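Local coordinates for peptidase M16 C-terminal domain-containing protein (Enterococcus faecalis, PDB 3D3Y) that is of unknown function but belongs to the M16 peptidase family, carries its inactive-type domain, and may bind a metal ion, at residues F273-Q276 and V277-G280. Numbering follows the deposited sequence.
Sequences FALQ and VFNG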
ATOM      1  N   PHE A 273      -8.453   4.511  16.944  1.00 29.44           N
ATOM      2  CA  PHE A 273      -8.302   3.245  17.686  1.00 29.67           C
ATOM      3  C   PHE A 273      -9.627   2.492  17.865  1.00 29.42           C
ATOM      4  O   PHE A 273      -9.686   1.258  17.688  1.00 28.90           O
ATOM      5  CB  PHE A 273      -7.579   3.477  19.038  1.00 29.38           C
ATOM      6  CG  PHE A 273      -6.137   3.777  18.858  1.00 31.35           C
ATOM      7  CD1 PHE A 273      -5.205   2.736  18.771  1.00 32.72           C
ATOM      8  CD2 PHE A 273      -5.701   5.101  18.694  1.00 32.01           C
ATOM      9  CE1 PHE A 273      -3.865   3.000  18.541  1.00 32.44           C
ATOM     10  CE2 PHE A 273      -4.354   5.377  18.458  1.00 31.01           C
ATOM     11  CZ  PHE A 273      -3.444   4.334  18.391  1.00 31.15           C
ATOM     12  N   ALA A 274     -10.687   3.242  18.192  1.00 29.00           N
ATOM     13  CA  ALA A 274     -12.056   2.690  18.243  1.00 30.26           C
ATOM     14  C   ALA A 274     -12.422   1.954  16.936  1.00 29.93           C
ATOM     15  O   ALA A 274     -13.084   0.925  16.954  1.00 29.98           O
ATOM     16  CB  ALA A 274     -13.067   3.833  18.515  1.00 29.72           C
ATOM     17  N   LEU A 275     -11.976   2.500  15.812  1.00 29.86           N
ATOM     18  CA  LEU A 275     -12.268   1.879  14.495  1.00 30.26           C
ATOM     19  C   LEU A 275     -11.501   0.564  14.328  1.00 30.18           C
ATOM     20  O   LEU A 275     -12.041  -0.434  13.828  1.00 29.51           O
ATOM     21  CB  LEU A 275     -11.952   2.854  13.359  1.00 30.27           C
ATOM     22  CG  LEU A 275     -11.999   2.269  11.936  1.00 29.15           C
ATOM     23  CD1 LEU A 275     -13.460   1.969  11.591  1.00 30.49           C
ATOM     24  CD2 LEU A 275     -11.405   3.303  10.952  1.00 30.51           C
ATOM     25  N   GLN A 276     -10.256   0.548  14.812  1.00 31.18           N
ATOM     26  CA  GLN A 276      -9.448  -0.672  14.791  1.00 32.14           C
ATOM     27  C   GLN A 276     -10.233  -1.811  15.485  1.00 32.12           C
ATOM     28  O   GLN A 276     -10.347  -2.917  14.964  1.00 32.47           O
ATOM     29  CB  GLN A 276      -8.108  -0.422  15.499  1.00 32.85           C
ATOM     30  CG  GLN A 276      -7.184   0.597  14.813  1.00 35.46           C
ATOM     31  CD  GLN A 276      -6.647   0.066  13.490  1.00 43.02           C
ATOM     32  OE1 GLN A 276      -6.547  -1.156  13.286  1.00 44.33           O
ATOM     33  NE2 GLN A 276      -6.316   0.968  12.580  1.00 44.10           N
ATOM     34  N   VAL A 277     -10.781  -1.498  16.651  1.00 30.94           N
ATOM     35  CA  VAL A 277     -11.493  -2.470  17.454  1.00 30.67           C
ATOM     36  C   VAL A 277     -12.841  -2.775  16.819  1.00 30.30           C
ATOM     37  O   VAL A 277     -13.205  -3.953  16.708  1.00 30.02           O
ATOM     38  CB  VAL A 277     -11.620  -2.017  18.944  1.00 31.58           C
ATOM     39  CG1 VAL A 277     -12.451  -3.038  19.778  1.00 28.78           C
ATOM     40  CG2 VAL A 277     -10.221  -1.821  19.562  1.00 29.02           C
ATOM     41  N   PHE A 278     -13.565  -1.739  16.374  1.00 29.65           N
ATOM     42  CA  PHE A 278     -14.863  -1.977  15.714  1.00 29.98           C
ATOM     43  C   PHE A 278     -14.696  -2.967  14.564  1.00 29.59           C
ATOM     44  O   PHE A 278     -15.476  -3.924  14.424  1.00 28.98           O
ATOM     45  CB  PHE A 278     -15.480  -0.686  15.173  1.00 29.89           C
ATOM     46  CG  PHE A 278     -16.564  -0.950  14.162  1.00 31.97           C
ATOM     47  CD1 PHE A 278     -17.888  -1.196  14.577  1.00 31.50           C
ATOM     48  CD2 PHE A 278     -16.263  -0.995  12.800  1.00 31.72           C
ATOM     49  CE1 PHE A 278     -18.901  -1.480  13.634  1.00 32.71           C
ATOM     50  CE2 PHE A 278     -17.262  -1.283  11.856  1.00 34.12           C
ATOM     51  CZ  PHE A 278     -18.592  -1.507  12.275  1.00 31.82           C
ATOM     52  N   ASN A 279     -13.656  -2.745  13.755  1.00 29.80           N
ATOM     53  CA  ASN A 279     -13.416  -3.578  12.587  1.00 30.85           C
ATOM     54  C   ASN A 279     -13.190  -5.017  12.971  1.00 30.68           C
ATOM     55  O   ASN A 279     -13.738  -5.932  12.325  1.00 31.49           O
ATOM     56  CB  ASN A 279     -12.246  -3.085  11.724  1.00 30.72           C
ATOM     57  CG  ASN A 279     -12.030  -3.988  10.515  1.00 33.29           C
ATOM     58  OD1 ASN A 279     -10.975  -4.649  10.381  1.00 34.59           O
ATOM     59  ND2 ASN A 279     -13.045  -4.059   9.660  1.00 27.18           N
ATOM     60  N   GLY A 280     -12.397  -5.228  14.025  1.00 30.79           N
ATOM     61  CA  GLY A 280     -12.142  -6.573  14.521  1.00 30.38           C
ATOM     62  C   GLY A 280     -13.404  -7.284  14.973  1.00 30.92           C
ATOM     63  O   GLY A 280     -13.553  -8.477  14.720  1.00 30.38           O
TER
HETATM   64  O   HOH W   1      -9.067  -4.036  12.776  1.00 26.33           O
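Phe-273 to Gln-276 and Val-277 to Gly-280 form two successive turns of the alpha-helix 272-284, within the M16-type inactive domain, and four i to i+4 backbone hydrogen bonds join them. The two central ones are the shorter: Phe-278 N reaches Ala-274 O, and Asn-279 N reaches Leu-275 O, each at 2.8 Å. The outer pair, Val-277 N to Phe-273 O and Gly-280 N to Gln-276 O, is more stretched, the latter measuring 3.2 Å. CG2 of Val-277, anti to its own carbonyl carbon, lies 3.6 Å from Phe-273 O, the oxygen that accepts the bond from Val-277 N.

Apolar contact between side chains is light. Leu-275 CD1 approaches Phe-278 CD2 obliquely at 4.3 Å, three residues along the helix. With its CG anti to the backbone N (chi1 163°), Phe-278 carries the far part of its ring away from residues 273-276, and the ring also meets that of Phe-282; Val-406 of helix 400-409 touches both Leu-275 and Phe-278. Phe-273 itself packs edge-to-face with Trp-391 of helix 388-397, while Leu-275, Gln-276 and Asn-279 touch Ile-308 of strand 303-309, wedging the helix between that strand and the C-terminal helices.

A water adds a polar link. It donates to Gln-276 O, which thereby takes a second hydrogen bond beside that from Gly-280 N, and its other hydrogen goes to Asn-279 OD1 at 3.1 Å.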